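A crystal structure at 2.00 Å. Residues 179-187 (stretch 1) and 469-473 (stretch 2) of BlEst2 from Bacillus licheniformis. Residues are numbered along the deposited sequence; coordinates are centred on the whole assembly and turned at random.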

# COMPACT_ATOMS: atom_id res chain seq x y z
N LEU A 179 -0.34 -0.39 8.43
CA LEU A 179 -0.75 0.05 7.09
C LEU A 179 -1.85 -0.81 6.46
O LEU A 179 -2.38 -0.43 5.41
CB LEU A 179 0.47 0.16 6.16
CG LEU A 179 1.49 1.26 6.53
CD1 LEU A 179 2.70 1.17 5.64
CD2 LEU A 179 0.87 2.64 6.43
N GLN A 180 -2.21 -1.95 7.08
CA GLN A 180 -3.31 -2.79 6.57
C GLN A 180 -4.59 -1.95 6.51
O GLN A 180 -4.81 -1.10 7.39
CB GLN A 180 -3.54 -4.01 7.46
CG GLN A 180 -2.39 -5.00 7.38
CD GLN A 180 -2.52 -6.09 8.40
OE1 GLN A 180 -3.03 -7.19 8.12
NE2 GLN A 180 -2.04 -5.82 9.61
N THR A 181 -5.41 -2.14 5.48
CA THR A 181 -6.61 -1.32 5.28
C THR A 181 -7.63 -1.50 6.41
O THR A 181 -8.35 -0.56 6.73
CB THR A 181 -7.24 -1.54 3.90
OG1 THR A 181 -7.60 -2.91 3.76
CG2 THR A 181 -6.33 -1.13 2.77
N GLY A 182 -7.68 -2.70 6.99
CA GLY A 182 -8.59 -2.95 8.11
C GLY A 182 -8.18 -2.12 9.32
O GLY A 182 -9.03 -1.51 9.97
N PHE A 183 -6.87 -2.11 9.61
CA PHE A 183 -6.27 -1.35 10.73
C PHE A 183 -6.45 0.15 10.47
O PHE A 183 -6.84 0.88 11.37
CB PHE A 183 -4.77 -1.66 10.82
CG PHE A 183 -4.11 -1.24 12.11
CD1 PHE A 183 -3.66 0.07 12.29
CD2 PHE A 183 -3.96 -2.13 13.17
CE1 PHE A 183 -3.05 0.46 13.48
CE2 PHE A 183 -3.34 -1.74 14.36
CZ PHE A 183 -2.87 -0.44 14.50
N MET A 184 -6.19 0.59 9.23
CA MET A 184 -6.37 2.00 8.90
C MET A 184 -7.82 2.42 8.92
O MET A 184 -8.09 3.55 9.27
CB MET A 184 -5.67 2.37 7.59
CG MET A 184 -4.14 2.43 7.72
SD MET A 184 -3.53 3.52 9.03
CE MET A 184 -4.23 5.09 8.52
N LYS A 185 -8.78 1.50 8.62
CA LYS A 185 -10.21 1.84 8.69
C LYS A 185 -10.59 2.20 10.13
O LYS A 185 -11.29 3.18 10.37
CB LYS A 185 -11.09 0.70 8.15
CG LYS A 185 -12.61 0.98 8.17
CD LYS A 185 -13.08 1.79 6.99
CE LYS A 185 -14.55 2.13 7.03
NZ LYS A 185 -15.39 1.01 6.52
N SER A 186 -10.07 1.42 11.09
CA SER A 186 -10.26 1.63 12.52
C SER A 186 -9.54 2.94 12.93
O SER A 186 -10.14 3.75 13.62
CB SER A 186 -9.71 0.44 13.29
OG SER A 186 -9.71 0.65 14.69
N PHE A 187 -8.28 3.17 12.47
CA PHE A 187 -7.55 4.41 12.77
C PHE A 187 -8.37 5.61 12.26
O PHE A 187 -8.54 6.56 13.00
CB PHE A 187 -6.13 4.43 12.15
CG PHE A 187 -5.37 5.70 12.45
CD1 PHE A 187 -4.72 5.89 13.67
CD2 PHE A 187 -5.33 6.74 11.52
CE1 PHE A 187 -4.05 7.09 13.95
CE2 PHE A 187 -4.68 7.94 11.81
CZ PHE A 187 -4.02 8.10 13.01
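Stretch 2 (469-473) RSIYV

Stretch 2 is an extended strand that packs closely against the first turns of a helix in stretch 1, a small contact held by one direct hydrogen bond, two water bridges and an aromatic pair, and made close by a glycine. The two segments belong to the same chain and are far apart in sequence, touching residues being separated by at least 286 positions.

The backbone torsions define the two partners. Residues 469-473 have phi between -132° and -104° and psi between 116° and 138°, the values of a β-strand. From Thr181 to Phe187, phi stays between -68° and -58° and psi between -45° and -29°, as in an α-helix, and i to i+4 hydrogen bonds confirm it: Met184 N to Gln180 O at 2.9 Å and Lys185 N to Thr181 O at 2.8 Å, for example. Gln180, with phi/psi of -58°/142°, occupies the N-cap position. The strand runs in the same general sense as the helix, with 42° between their N-to-C directions and a signed crossing angle of -42°; the axes come within 6.1 Å.

The closest pair of CA atoms across the two stretches is Gly182 CA and Ile471 CA, 4.4 Å apart. Here the absence of a side chain matters: an ideal CB on Gly182 would point toward the strand and stand 3.0 Å from each of Ser470 O, Ile471 N and Tyr472 N, a clash with all three.

Strand alternation decides which residues face the helix. The CA-to-CB bonds of Ser470 and Tyr472 point toward it, whereas those of Arg469, Ile471 and Val473 point away. Accordingly, Ser470 and Tyr472 have 66 and 85 Å² covered by stretch 1, against 1 Å² for Ile471, in a contact that buries 287 Å² summed over both sides.

Ser470, with chi1 in the t well, serves the start of the helix. Ser470 OG accepts a hydrogen bond from Gly182 N at 3.0 Å, with an N-H...acceptor angle of 150°; this amide lies in the first turn, where no preceding helical turn supplies a carbonyl. Ser470 OG donates to a water 2.7 Å away, which in turn donates to Gln180 OE1 at 2.6 Å. A second water donates both to Ser470 O at 2.7 Å and to Thr181 OG1 at 2.6 Å, so the strand backbone is also tied to the helix. Thr181 OG1 additionally approaches Ser470 CB to 3.4 Å.

Farther along, Tyr472 packs over the next turn. Tyr472 CB is 3.3 Å from Gly182 O, and Tyr472 CD2 is 3.4 Å from Ser186 OG, a close contact rather than a hydrogen bond. Phe183 completes the packing: its ring presents an edge to the face of the Tyr472 ring, with centroids 5.9 Å apart and planes inclined at 65°, while Phe183 CD2 and Tyr472 CD1 approach to 4.5 Å.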

# COMPACT_ATOMS: atom_id res chain seq x y z
N ARG A 469 -9.18 -10.12 1.95
CA ARG A 469 -9.92 -9.19 2.80
C ARG A 469 -9.10 -8.91 4.05
O ARG A 469 -8.51 -9.83 4.64
CB ARG A 469 -11.28 -9.76 3.18
CG ARG A 469 -12.22 -9.98 1.99
CD ARG A 469 -13.50 -10.65 2.43
NE ARG A 469 -14.33 -9.77 3.26
CZ ARG A 469 -15.42 -10.16 3.91
NH1 ARG A 469 -15.82 -11.43 3.85
NH2 ARG A 469 -16.12 -9.30 4.63
N SER A 470 -9.07 -7.65 4.45
CA SER A 470 -8.38 -7.12 5.61
C SER A 470 -9.43 -6.57 6.56
O SER A 470 -10.14 -5.64 6.22
CB SER A 470 -7.43 -6.00 5.20
OG SER A 470 -6.73 -5.49 6.32
N ILE A 471 -9.54 -7.17 7.74
CA ILE A 471 -10.57 -6.79 8.72
C ILE A 471 -9.99 -6.59 10.09
O ILE A 471 -9.35 -7.49 10.62
CB ILE A 471 -11.75 -7.84 8.75
CG1 ILE A 471 -12.33 -8.09 7.33
CG2 ILE A 471 -12.87 -7.42 9.74
CD1 ILE A 471 -13.16 -9.32 7.16
N TYR A 472 -10.27 -5.44 10.70
CA TYR A 472 -9.85 -5.22 12.08
C TYR A 472 -11.09 -5.38 12.94
O TYR A 472 -12.14 -4.86 12.59
CB TYR A 472 -9.21 -3.85 12.29
CG TYR A 472 -8.82 -3.60 13.73
CD1 TYR A 472 -7.73 -4.25 14.30
CD2 TYR A 472 -9.56 -2.75 14.54
CE1 TYR A 472 -7.39 -4.06 15.64
CE2 TYR A 472 -9.21 -2.52 15.87
CZ TYR A 472 -8.12 -3.17 16.41
OH TYR A 472 -7.79 -2.97 17.73
N VAL A 473 -10.96 -6.09 14.05
CA VAL A 473 -12.07 -6.30 15.00
C VAL A 473 -11.58 -5.80 16.35
O VAL A 473 -10.55 -6.28 16.84
CB VAL A 473 -12.59 -7.76 15.02
CG1 VAL A 473 -13.73 -7.94 16.03
CG2 VAL A 473 -13.05 -8.20 13.63
O HOH W 1 -5.28 -7.67 6.88
O HOH W 2 -10.05 -3.67 4.34